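Local coordinates for uncharacterized protein, DUF633, LMOf2365_1472 (Listeria monocytogenes str. 4b F2365, PDB 3GNL) that is uncharacterized but, judging by its family, probably methylates N1 of an adenine in tRNA using a Rossmann-like methyltransferase domain, at residues L121-N126 / W130-W135. Numbering follows the deposited sequence. Where two conformers were deposited one is given.
Sequences LILQPN and WQLREW
Leu-132 and Trp-135, one helical turn apart on helix 129-139, face the row formed by Leu-121, Leu-123 and Pro-125 on strand 120-125, and every touch between the two segments is apolar. Leu-132 works through a single methyl: its CD1 lies 3.9 Å from CD1 of Leu-123 and also 3.9 Å from CB of Pro-125, so one branch bridges two strand residues two positions apart. Proline suits its place because its compact ring offers both CB and CG to that methyl; the branched leucines at 121 and 123 each present a CD1 methyl to the helix.

A second apolar pair closes the other end. CD1 of Leu-121 comes to 3.6 Å from CH2 of Trp-135, meeting the six-membered part of the indole obliquely while the two side chains cross at about a right angle. With CG anti to the backbone N (chi1 179°), the large indole spans the gap from helix to strand, so that CZ3 and CH2 reach Leu-121. Leu-108 of helix 101-110 and Trp-141 also pack against this ring.

Polar groups find their partners outside this apolar seam. Gln-124, whose side chain leaves the opposite side of the strand, donates from NE2 to OD1 in one of two modelled conformers of Asn-126 (2.9 Å, 166°), and its OE1 accepts from Arg-11. The buried guanidinium of Arg-133 is satisfied by Glu-146, a salt bridge through NE, and by the carbonyl O of Ile-175 through NH1.

Strand and helix run roughly antiparallel, at 146°, with axes 9.7 Å apart: a beta-alpha unit in a sheet ordered 3-2-1-4-5-7-6, with antiparallel strand 154-163 beside 120-125, as in class I (Rossmann-like) methyltransferases. Without hydrogen bonds or charges across it, this interface implies cohesion by burial of apolar surface, joining the helix to one face of the central sheet.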
loop_
_atom_site.group_PDB
_atom_site.type_symbol
_atom_site.label_atom_id
_atom_site.label_comp_id
_atom_site.label_asym_id
_atom_site.label_seq_id
_atom_site.Cartn_x
_atom_site.Cartn_y
_atom_site.Cartn_z
ATOM N N LEU A 121 6.636 6.843 -4.078
ATOM C CA LEU A 121 6.286 5.889 -3.011
ATOM C C LEU A 121 5.503 4.790 -3.686
ATOM O O LEU A 121 4.633 5.043 -4.524
ATOM C CB LEU A 121 5.396 6.502 -1.903
ATOM C CG LEU A 121 5.880 7.756 -1.195
ATOM C CD1 LEU A 121 4.794 8.402 -0.281
ATOM C CD2 LEU A 121 7.120 7.412 -0.386
ATOM N N ILE A 122 5.820 3.553 -3.317
ATOM C CA ILE A 122 5.039 2.398 -3.777
ATOM C C ILE A 122 4.494 1.705 -2.520
ATOM O O ILE A 122 5.279 1.174 -1.676
ATOM C CB ILE A 122 5.884 1.398 -4.546
ATOM C CG1 ILE A 122 6.521 2.080 -5.773
ATOM C CG2 ILE A 122 4.998 0.248 -4.996
ATOM C CD1 ILE A 122 7.739 1.300 -6.355
ATOM N N LEU A 123 3.172 1.794 -2.313
ATOM C CA LEU A 123 2.626 1.360 -1.005
ATOM C C LEU A 123 1.648 0.224 -1.268
ATOM O O LEU A 123 0.874 0.253 -2.239
ATOM C CB LEU A 123 1.891 2.529 -0.321
ATOM C CG LEU A 123 2.674 3.817 -0.215
ATOM C CD1 LEU A 123 1.760 4.844 0.495
ATOM C CD2 LEU A 123 4.006 3.599 0.527
ATOM N N GLN A 124 1.698 -0.794 -0.404
ATOM C CA GLN A 124 0.805 -1.932 -0.571
ATOM C C GLN A 124 0.205 -2.223 0.801
ATOM O O GLN A 124 0.746 -3.010 1.545
ATOM C CB GLN A 124 1.544 -3.118 -1.177
ATOM C CG GLN A 124 0.610 -4.322 -1.493
ATOM C CD GLN A 124 0.444 -5.220 -0.293
ATOM O OE1 GLN A 124 1.427 -5.716 0.226
ATOM N NE2 GLN A 124 -0.801 -5.390 0.181
ATOM N N PRO A 125 -0.931 -1.583 1.110
ATOM C CA PRO A 125 -1.583 -1.811 2.417
ATOM C C PRO A 125 -2.490 -3.042 2.402
ATOM O O PRO A 125 -3.171 -3.302 1.408
ATOM C CB PRO A 125 -2.429 -0.568 2.606
ATOM C CG PRO A 125 -2.854 -0.191 1.170
ATOM C CD PRO A 125 -1.612 -0.549 0.327
ATOM N N ASN A 126 -2.464 -3.776 3.499
ATOM C CA ASN A 126 -3.238 -5.016 3.646
ATOM C C ASN A 126 -4.652 -4.736 4.169
ATOM O O ASN A 126 -5.472 -5.637 4.207
ATOM C CB ASN A 126 -2.530 -5.953 4.609
ATOM C CG ASN A 126 -1.324 -6.636 3.981
ATOM O OD1 ASN A 126 -1.119 -6.603 2.762
ATOM N ND2 ASN A 126 -0.529 -7.246 4.806
ATOM N N TRP A 130 -7.755 3.269 2.042
ATOM C CA TRP A 130 -8.270 4.625 2.005
ATOM C C TRP A 130 -7.473 5.576 2.908
ATOM O O TRP A 130 -7.399 6.780 2.599
ATOM C CB TRP A 130 -9.778 4.653 2.384
ATOM C CG TRP A 130 -10.034 4.317 3.839
ATOM C CD1 TRP A 130 -10.311 3.079 4.349
ATOM C CD2 TRP A 130 -10.030 5.219 4.963
ATOM N NE1 TRP A 130 -10.495 3.146 5.708
ATOM C CE2 TRP A 130 -10.323 4.443 6.120
ATOM C CE3 TRP A 130 -9.823 6.606 5.102
ATOM C CZ2 TRP A 130 -10.418 5.007 7.401
ATOM C CZ3 TRP A 130 -9.907 7.162 6.367
ATOM C CH2 TRP A 130 -10.207 6.356 7.503
ATOM N N GLN A 131 -6.884 5.084 3.996
ATOM C CA GLN A 131 -6.101 5.909 4.920
ATOM C C GLN A 131 -4.928 6.538 4.174
ATOM O O GLN A 131 -4.565 7.685 4.435
ATOM C CB GLN A 131 -5.523 5.092 6.058
ATOM C CG GLN A 131 -6.517 4.598 7.074
ATOM C CD GLN A 131 -6.667 5.580 8.193
ATOM O OE1 GLN A 131 -6.169 6.707 8.112
ATOM N NE2 GLN A 131 -7.374 5.171 9.250
ATOM N N LEU A 132 -4.344 5.789 3.260
ATOM C CA LEU A 132 -3.203 6.302 2.509
ATOM C C LEU A 132 -3.637 7.250 1.393
ATOM O O LEU A 132 -2.902 8.176 1.004
ATOM C CB LEU A 132 -2.391 5.123 1.971
ATOM C CG LEU A 132 -1.748 4.291 3.072
ATOM C CD1 LEU A 132 -1.094 3.094 2.459
ATOM C CD2 LEU A 132 -0.739 5.109 3.913
ATOM N N ARG A 133 -4.845 7.078 0.857
ATOM C CA ARG A 133 -5.351 8.021 -0.128
ATOM C C ARG A 133 -5.701 9.331 0.542
ATOM O O ARG A 133 -5.476 10.386 -0.062
ATOM C CB ARG A 133 -6.510 7.405 -0.971
ATOM C CG ARG A 133 -6.076 6.077 -1.571
ATOM C CD ARG A 133 -6.953 5.705 -2.727
ATOM N NE ARG A 133 -6.707 4.353 -3.188
ATOM C CZ ARG A 133 -7.308 3.262 -2.720
ATOM N NH1 ARG A 133 -8.274 3.349 -1.789
ATOM N NH2 ARG A 133 -6.971 2.066 -3.204
ATOM N N GLU A 134 -6.164 9.284 1.803
ATOM C CA GLU A 134 -6.382 10.504 2.580
ATOM C C GLU A 134 -5.065 11.176 2.843
ATOM O O GLU A 134 -4.981 12.399 2.668
ATOM C CB GLU A 134 -7.118 10.239 3.896
ATOM C CG GLU A 134 -7.579 11.526 4.522
ATOM C CD GLU A 134 -8.623 11.301 5.559
ATOM O OE1 GLU A 134 -8.417 10.438 6.450
ATOM O OE2 GLU A 134 -9.666 11.989 5.452
ATOM N N TRP A 135 -4.055 10.400 3.244
ATOM C CA TRP A 135 -2.727 10.952 3.461
ATOM C C TRP A 135 -2.255 11.643 2.192
ATOM O O TRP A 135 -1.656 12.724 2.257
ATOM C CB TRP A 135 -1.782 9.820 3.869
ATOM C CG TRP A 135 -0.345 10.321 4.099
ATOM C CD1 TRP A 135 0.185 10.766 5.259
ATOM C CD2 TRP A 135 0.673 10.401 3.108
ATOM N NE1 TRP A 135 1.498 11.146 5.052
ATOM C CE2 TRP A 135 1.811 10.966 3.733
ATOM C CE3 TRP A 135 0.718 10.107 1.741
ATOM C CZ2 TRP A 135 3.024 11.197 3.028
ATOM C CZ3 TRP A 135 1.916 10.330 1.043
ATOM C CH2 TRP A 135 3.050 10.870 1.707
#